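Long-range contacts in VP24 (White spot syndrome virus, PDB 5HLJ), which is a major envelope protein of the virus, rich in beta strands and found here as three chains, whose natural form probably carries a membrane-spanning segment: residues K48-G53 / V62-D67; I69-L74 / Y94-N99. All coordinates share one frame; numbering follows the deposited sequence.

Interaction 1 (K48-G53 / V62-D67); sequences KVYVAG and VKKKGD
The Tyr50 ring lies against the side chain of Lys64, whose CB sits over the centre of one ring face. CB is 4.0 Å from the centroid of the Tyr50 ring, a CH-pi contact. The Lys64 chain bends at chi2 (-63°), which carries CD to 3.9 Å from CE2 of Tyr50. The methyl of Ala52 reaches the same ring at its edge, in plane. From the next residue, the backbone O of Lys65 approaches CD1 of Tyr50 obliquely at 3.4 Å. That carbonyl also meets CD of Lys48 at 3.5 Å.

Asp67 closes the other end with two bonds to the Lys48 backbone. Lys48 N gives a nearly straight bond (171°) to OD2 of Asp67, 2.7 Å long, on the anti side of the carboxylate. In return Asp67 N donates to a lone pair of Lys48 O at 2.9 Å. Side chain and main chain of Asp67 thus grip the backbone N and O of Lys48. Gly66 passes close by, its CA 4.4 Å from CB of Tyr50.

The contact folds the connection between two parallel neighbouring strands, 48-51 and 68-72, back against the first of them, near the protein surface. This connection contains the short helix 58-61. Strand 33-42 flanks strand 48-51 on its other side, where Thr40 touches Lys48 and Tyr50.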
ATOM      1  N   LYS A  48      13.009  12.238 -15.234  1.00 71.09           N
ATOM      2  CA  LYS A  48      13.712  12.608 -14.013  1.00 70.02           C
ATOM      3  C   LYS A  48      12.782  13.328 -13.040  1.00 68.09           C
ATOM      4  O   LYS A  48      12.094  14.283 -13.400  1.00 68.33           O
ATOM      5  CB  LYS A  48      14.934  13.492 -14.319  1.00 68.73           C
ATOM      6  CG  LYS A  48      15.852  13.695 -13.090  1.00 78.85           C
ATOM      7  CD  LYS A  48      16.758  14.930 -13.191  1.00 81.68           C
ATOM      8  CE  LYS A  48      18.172  14.597 -13.679  1.00 92.18           C
ATOM      9  NZ  LYS A  48      19.105  14.091 -12.610  1.00100.34           N
ATOM     10  N   VAL A  49      12.757  12.864 -11.801  1.00 66.12           N
ATOM     11  CA  VAL A  49      12.000  13.556 -10.785  1.00 64.67           C
ATOM     12  C   VAL A  49      12.940  14.503 -10.062  1.00 66.82           C
ATOM     13  O   VAL A  49      14.002  14.104  -9.606  1.00 70.19           O
ATOM     14  CB  VAL A  49      11.320  12.576  -9.825  1.00 64.18           C
ATOM     15  CG1 VAL A  49      10.817  13.289  -8.598  1.00 63.96           C
ATOM     16  CG2 VAL A  49      10.172  11.883 -10.543  1.00 61.41           C
ATOM     17  N   TYR A  50      12.556  15.775  -9.998  1.00 64.96           N
ATOM     18  CA  TYR A  50      13.371  16.807  -9.366  1.00 67.71           C
ATOM     19  C   TYR A  50      12.626  17.382  -8.179  1.00 66.67           C
ATOM     20  O   TYR A  50      11.560  17.997  -8.328  1.00 66.86           O
ATOM     21  CB  TYR A  50      13.723  17.924 -10.371  1.00 65.92           C
ATOM     22  CG  TYR A  50      14.712  18.979  -9.884  1.00 66.91           C
ATOM     23  CD1 TYR A  50      15.977  19.094 -10.466  1.00 75.44           C
ATOM     24  CD2 TYR A  50      14.373  19.887  -8.885  1.00 69.01           C
ATOM     25  CE1 TYR A  50      16.880  20.064 -10.053  1.00 69.02           C
ATOM     26  CE2 TYR A  50      15.272  20.859  -8.462  1.00 72.31           C
ATOM     27  CZ  TYR A  50      16.526  20.939  -9.056  1.00 73.63           C
ATOM     28  OH  TYR A  50      17.413  21.900  -8.644  1.00 78.04           O
ATOM     29  N   VAL A  51      13.202  17.214  -7.001  1.00 65.45           N
ATOM     30  CA  VAL A  51      12.595  17.759  -5.813  1.00 64.30           C
ATOM     31  C   VAL A  51      13.322  19.038  -5.410  1.00 70.10           C
ATOM     32  O   VAL A  51      14.381  18.974  -4.787  1.00 69.68           O
ATOM     33  CB  VAL A  51      12.622  16.737  -4.658  1.00 66.25           C
ATOM     34  CG1 VAL A  51      11.943  17.298  -3.428  1.00 60.86           C
ATOM     35  CG2 VAL A  51      11.960  15.431  -5.088  1.00 62.10           C
ATOM     36  N   ALA A  52      12.746  20.193  -5.759  1.00 68.01           N
ATOM     37  CA  ALA A  52      13.349  21.496  -5.447  1.00 68.65           C
ATOM     38  C   ALA A  52      13.338  21.807  -3.958  1.00 67.34           C
ATOM     39  O   ALA A  52      12.723  21.093  -3.164  1.00 69.51           O
ATOM     40  CB  ALA A  52      12.638  22.609  -6.217  1.00 67.01           C
ATOM     41  N   GLY A  53      14.019  22.880  -3.573  1.00 68.11           N
ATOM     42  CA  GLY A  53      13.982  23.329  -2.190  1.00 60.96           C
ATOM     43  C   GLY A  53      12.597  23.801  -1.756  1.00 65.20           C
ATOM     44  O   GLY A  53      11.746  24.136  -2.583  1.00 65.24           O
ATOM     45  N   VAL A  62       9.195  25.931 -12.813  1.00 68.29           N
ATOM     46  CA  VAL A  62       9.181  25.468 -14.203  1.00 65.53           C
ATOM     47  C   VAL A  62      10.531  25.601 -14.922  1.00 69.50           C
ATOM     48  O   VAL A  62      10.655  25.244 -16.095  1.00 70.44           O
ATOM     49  CB  VAL A  62       8.111  26.210 -15.045  1.00 65.13           C
ATOM     50  CG1 VAL A  62       6.721  26.004 -14.436  1.00 64.58           C
ATOM     51  CG2 VAL A  62       8.445  27.684 -15.196  1.00 58.55           C
ATOM     52  N   LYS A  63      11.546  26.103 -14.224  1.00 71.19           N
ATOM     53  CA  LYS A  63      12.874  26.234 -14.824  1.00 74.18           C
ATOM     54  C   LYS A  63      13.830  25.115 -14.387  1.00 77.74           C
ATOM     55  O   LYS A  63      14.918  24.966 -14.943  1.00 76.86           O
ATOM     56  CB  LYS A  63      13.471  27.599 -14.476  1.00 75.64           C
ATOM     57  CG  LYS A  63      12.564  28.762 -14.892  1.00 78.89           C
ATOM     58  CD  LYS A  63      13.297  30.097 -14.986  1.00 83.82           C
ATOM     59  CE  LYS A  63      13.464  30.749 -13.637  1.00 84.25           C
ATOM     60  NZ  LYS A  63      13.895  32.171 -13.790  1.00 88.59           N
ATOM     61  N   LYS A  64      13.421  24.324 -13.396  1.00 77.47           N
ATOM     62  CA  LYS A  64      14.281  23.270 -12.879  1.00 69.20           C
ATOM     63  C   LYS A  64      14.542  22.192 -13.923  1.00 72.75           C
ATOM     64  O   LYS A  64      13.778  22.029 -14.877  1.00 75.13           O
ATOM     65  CB  LYS A  64      13.677  22.654 -11.628  1.00 68.51           C
ATOM     66  CG  LYS A  64      13.374  23.656 -10.557  1.00 69.87           C
ATOM     67  CD  LYS A  64      14.617  24.333 -10.045  1.00 65.77           C
ATOM     68  CE  LYS A  64      14.259  25.359  -8.998  1.00 69.61           C
ATOM     69  NZ  LYS A  64      15.462  25.875  -8.299  1.00 69.47           N
ATOM     70  N   LYS A  65      15.637  21.467 -13.738  1.00 78.25           N
ATOM     71  CA  LYS A  65      16.098  20.509 -14.735  1.00 80.70           C
ATOM     72  C   LYS A  65      15.542  19.124 -14.431  1.00 74.69           C
ATOM     73  O   LYS A  65      16.202  18.309 -13.772  1.00 79.22           O
ATOM     74  CB  LYS A  65      17.622  20.458 -14.777  1.00 81.10           C
ATOM     75  CG  LYS A  65      18.240  21.511 -15.682  1.00 93.26           C
ATOM     76  CD  LYS A  65      19.615  21.941 -15.186  1.00 99.13           C
ATOM     77  CE  LYS A  65      20.375  22.719 -16.260  1.00107.44           C
ATOM     78  NZ  LYS A  65      21.692  23.157 -15.724  1.00111.41           N
ATOM     79  N   GLY A  66      14.343  18.849 -14.933  1.00 71.85           N
ATOM     80  CA  GLY A  66      13.715  17.564 -14.724  1.00 68.51           C
ATOM     81  C   GLY A  66      12.442  17.469 -15.514  1.00 68.78           C
ATOM     82  O   GLY A  66      12.049  18.411 -16.176  1.00 67.71           O
ATOM     83  N   ASP A  67      11.796  16.318 -15.427  1.00 68.13           N
ATOM     84  CA  ASP A  67      10.557  16.085 -16.145  1.00 70.93           C
ATOM     85  C   ASP A  67       9.326  16.322 -15.261  1.00 70.11           C
ATOM     86  O   ASP A  67       8.245  16.681 -15.748  1.00 68.92           O
ATOM     87  CB  ASP A  67      10.546  14.658 -16.703  1.00 73.13           C
ATOM     88  CG  ASP A  67      11.668  14.420 -17.712  1.00 74.86           C
ATOM     89  OD1 ASP A  67      11.497  14.823 -18.884  1.00 77.91           O
ATOM     90  OD2 ASP A  67      12.710  13.831 -17.332  1.00 73.77           O
TER

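Interaction 2 (I69-L74 / Y94-N99); sequences ILTSLL and YARVYN
Ile69 and Tyr98 form a hydrogen-bonded antiparallel pair, and their side chains run alongside each other. CG1 of Ile69 meets the Tyr98 ring at its edge, 3.8 Å from CD2. Thr71 and Arg96 make the next such pair on this face. OG1 of Thr71 is anti to the backbone N (chi1 -177°), and CG2 meets CB of Arg96 at 3.8 Å. Leu73 CD1 lies 3.8 Å from CG of Arg96 and approaches the Tyr94 ring obliquely, 3.9 Å from CE2. On the opposite face, Leu70-Val97 and Ser72-Ala95 are antiparallel non-hydrogen-bonded pairs. CD2 of Leu70 packs on CG2 of Val97 at 3.9 Å. Together the pairs make a regular antiparallel two-strand ladder within the sheet.

Five backbone bonds fix the register, from Ile69 N to Tyr98 O at one end to Leu73 N to Tyr94 O at the other. The last is 2.9 Å long and nearly straight (170°). A water then bridges Leu73 O with N and O of Tyr94.

Further out, Thr71 OG1 bonds to Gly53 O and Thr56 N. Ser72 OG is hydrogen-bonded to Asn35 OD1 and Phe36 N. Arg96 forms a salt bridge with Asp58, and its NH1 is hydrogen-bonded to Thr144 OG1. Strand 141-151 continues the sheet beyond 94-99.

The main chain supplies the polar bonding between the strands, while their side chains meet mainly through carbon. The buried hydroxyls of Thr71 and Ser72 are satisfied from outside the pair.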
ATOM      1  N   ILE A  69       8.624  18.221 -11.425  1.00 63.39           N
ATOM      2  CA  ILE A  69       9.262  19.071 -10.428  1.00 58.12           C
ATOM      3  C   ILE A  69       8.342  19.254  -9.239  1.00 66.00           C
ATOM      4  O   ILE A  69       7.181  19.652  -9.397  1.00 64.86           O
ATOM      5  CB  ILE A  69       9.619  20.482 -10.994  1.00 63.86           C
ATOM      6  CG1 ILE A  69      10.026  20.402 -12.463  1.00 67.83           C
ATOM      7  CG2 ILE A  69      10.706  21.157 -10.144  1.00 64.52           C
ATOM      8  CD1 ILE A  69      11.331  19.670 -12.701  1.00 66.51           C
ATOM      9  N   LEU A  70       8.859  18.995  -8.045  1.00 64.70           N
ATOM     10  CA  LEU A  70       8.057  19.100  -6.846  1.00 59.44           C
ATOM     11  C   LEU A  70       8.663  20.079  -5.854  1.00 68.30           C
ATOM     12  O   LEU A  70       9.886  20.178  -5.740  1.00 67.42           O
ATOM     13  CB  LEU A  70       7.909  17.740  -6.165  1.00 59.94           C
ATOM     14  CG  LEU A  70       7.346  16.545  -6.928  1.00 62.60           C
ATOM     15  CD1 LEU A  70       8.438  15.810  -7.689  1.00 57.48           C
ATOM     16  CD2 LEU A  70       6.675  15.627  -5.936  1.00 58.66           C
ATOM     17  N   THR A  71       7.794  20.783  -5.127  1.00 64.13           N
ATOM     18  CA  THR A  71       8.201  21.562  -3.966  1.00 61.40           C
ATOM     19  C   THR A  71       7.127  21.438  -2.874  1.00 61.04           C
ATOM     20  O   THR A  71       5.935  21.400  -3.166  1.00 67.21           O
ATOM     21  CB  THR A  71       8.441  23.066  -4.326  1.00 65.50           C
ATOM     22  OG1 THR A  71       8.913  23.768  -3.175  1.00 66.08           O
ATOM     23  CG2 THR A  71       7.158  23.732  -4.822  1.00 57.71           C
ATOM     24  N   SER A  72       7.551  21.335  -1.623  1.00 63.48           N
ATOM     25  CA  SER A  72       6.622  21.402  -0.509  1.00 65.04           C
ATOM     26  C   SER A  72       6.599  22.829   0.027  1.00 67.74           C
ATOM     27  O   SER A  72       7.647  23.471   0.131  1.00 69.80           O
ATOM     28  CB  SER A  72       7.004  20.408   0.586  1.00 62.98           C
ATOM     29  OG  SER A  72       8.357  20.556   0.971  1.00 63.26           O
ATOM     30  N   LEU A  73       5.402  23.333   0.320  1.00 69.22           N
ATOM     31  CA  LEU A  73       5.231  24.698   0.829  1.00 69.37           C
ATOM     32  C   LEU A  73       4.998  24.668   2.328  1.00 68.29           C
ATOM     33  O   LEU A  73       4.400  23.734   2.860  1.00 67.03           O
ATOM     34  CB  LEU A  73       4.070  25.428   0.125  1.00 66.67           C
ATOM     35  CG  LEU A  73       4.100  25.520  -1.405  1.00 70.28           C
ATOM     36  CD1 LEU A  73       3.042  26.499  -1.938  1.00 65.02           C
ATOM     37  CD2 LEU A  73       5.493  25.874  -1.931  1.00 66.45           C
ATOM     38  N   LEU A  74       5.496  25.691   3.013  1.00 71.97           N
ATOM     39  CA  LEU A  74       5.409  25.753   4.463  1.00 73.96           C
ATOM     40  C   LEU A  74       4.641  27.011   4.862  1.00 79.27           C
ATOM     41  O   LEU A  74       4.095  27.704   4.004  1.00 80.99           O
ATOM     42  CB  LEU A  74       6.811  25.715   5.077  1.00 71.66           C
ATOM     43  CG  LEU A  74       7.632  24.506   4.589  1.00 76.20           C
ATOM     44  CD1 LEU A  74       9.083  24.581   5.032  1.00 69.05           C
ATOM     45  CD2 LEU A  74       7.002  23.173   5.030  1.00 68.60           C
ATOM     46  N   TYR A  94       1.629  19.960   1.586  1.00 63.84           N
ATOM     47  CA  TYR A  94       1.028  20.834   0.592  1.00 63.30           C
ATOM     48  C   TYR A  94       2.078  21.062  -0.484  1.00 66.81           C
ATOM     49  O   TYR A  94       3.005  21.869  -0.308  1.00 62.33           O
ATOM     50  CB  TYR A  94       0.555  22.161   1.214  1.00 68.37           C
ATOM     51  CG  TYR A  94      -0.264  23.019   0.266  1.00 67.44           C
ATOM     52  CD1 TYR A  94      -1.652  23.080   0.361  1.00 68.87           C
ATOM     53  CD2 TYR A  94       0.357  23.760  -0.737  1.00 66.81           C
ATOM     54  CE1 TYR A  94      -2.397  23.869  -0.527  1.00 67.63           C
ATOM     55  CE2 TYR A  94      -0.366  24.531  -1.620  1.00 67.15           C
ATOM     56  CZ  TYR A  94      -1.741  24.590  -1.519  1.00 72.10           C
ATOM     57  OH  TYR A  94      -2.435  25.373  -2.427  1.00 77.17           O
ATOM     58  N   ALA A  95       1.948  20.336  -1.592  1.00 62.62           N
ATOM     59  CA  ALA A  95       3.000  20.333  -2.596  1.00 62.31           C
ATOM     60  C   ALA A  95       2.540  20.925  -3.916  1.00 63.96           C
ATOM     61  O   ALA A  95       1.371  20.820  -4.284  1.00 62.19           O
ATOM     62  CB  ALA A  95       3.518  18.915  -2.815  1.00 62.07           C
ATOM     63  N   ARG A  96       3.484  21.541  -4.624  1.00 61.48           N
ATOM     64  CA  ARG A  96       3.249  22.025  -5.972  1.00 63.10           C
ATOM     65  C   ARG A  96       4.077  21.152  -6.897  1.00 61.53           C
ATOM     66  O   ARG A  96       5.279  20.957  -6.680  1.00 68.41           O
ATOM     67  CB  ARG A  96       3.618  23.514  -6.107  1.00 65.08           C
ATOM     68  CG  ARG A  96       2.860  24.445  -5.136  1.00 68.42           C
ATOM     69  CD  ARG A  96       1.423  24.712  -5.589  1.00 63.08           C
ATOM     70  NE  ARG A  96       1.384  25.535  -6.806  1.00 66.43           N
ATOM     71  CZ  ARG A  96       0.336  25.615  -7.622  1.00 67.34           C
ATOM     72  NH1 ARG A  96      -0.763  24.918  -7.358  1.00 66.04           N
ATOM     73  NH2 ARG A  96       0.390  26.372  -8.713  1.00 64.20           N
ATOM     74  N   VAL A  97       3.432  20.599  -7.911  1.00 65.31           N
ATOM     75  CA  VAL A  97       4.072  19.617  -8.761  1.00 60.97           C
ATOM     76  C   VAL A  97       3.936  20.008 -10.217  1.00 62.67           C
ATOM     77  O   VAL A  97       2.830  20.081 -10.753  1.00 61.34           O
ATOM     78  CB  VAL A  97       3.483  18.193  -8.553  1.00 61.77           C
ATOM     79  CG1 VAL A  97       4.201  17.169  -9.437  1.00 57.40           C
ATOM     80  CG2 VAL A  97       3.581  17.778  -7.102  1.00 57.58           C
ATOM     81  N   TYR A  98       5.080  20.242 -10.856  1.00 63.87           N
ATOM     82  CA  TYR A  98       5.110  20.555 -12.269  1.00 63.64           C
ATOM     83  C   TYR A  98       5.267  19.277 -13.083  1.00 65.73           C
ATOM     84  O   TYR A  98       6.292  18.606 -13.009  1.00 66.69           O
ATOM     85  CB  TYR A  98       6.244  21.539 -12.580  1.00 65.03           C
ATOM     86  CG  TYR A  98       6.283  22.012 -14.016  1.00 66.97           C
ATOM     87  CD1 TYR A  98       5.108  22.299 -14.702  1.00 62.96           C
ATOM     88  CD2 TYR A  98       7.496  22.209 -14.674  1.00 62.99           C
ATOM     89  CE1 TYR A  98       5.132  22.735 -16.011  1.00 65.36           C
ATOM     90  CE2 TYR A  98       7.531  22.653 -15.991  1.00 61.77           C
ATOM     91  CZ  TYR A  98       6.349  22.915 -16.652  1.00 70.55           C
ATOM     92  OH  TYR A  98       6.369  23.359 -17.960  1.00 74.24           O
ATOM     93  N   ASN A  99       4.235  18.952 -13.853  1.00 64.89           N
ATOM     94  CA  ASN A  99       4.260  17.822 -14.761  1.00 66.07           C
ATOM     95  C   ASN A  99       4.631  18.293 -16.158  1.00 70.79           C
ATOM     96  O   ASN A  99       3.791  18.821 -16.906  1.00 65.95           O
ATOM     97  CB  ASN A  99       2.905  17.099 -14.779  1.00 61.41           C
ATOM     98  CG  ASN A  99       2.862  15.952 -15.791  1.00 68.27           C
ATOM     99  OD1 ASN A  99       3.896  15.523 -16.310  1.00 67.51           O
ATOM    100  ND2 ASN A  99       1.657  15.451 -16.072  1.00 64.69           N
TER
HETATM  101  O   HOH W   1       4.019  21.241   1.906  1.00 71.70           O

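Overall arrangement
Interactions 1 and 2 are consecutive along the chain and 10 Å apart between centres. Interaction 1 closes before interaction 2 opens. The two also join side by side in one mixed sheet, where strand 68-72 lies between 48-51 and 90-99. Probable hydrogen bonds of 2.9 Å run from Leu70 N to Tyr50 O and from Ala52 N to Leu70 O. Side chains meet as well: CB of Lys64 touches CG2 of Ile69 at 3.6 Å, and Val49 packs on Leu70. Interaction 1 is at the surface, and interaction 2 is buried nearer the chain centre.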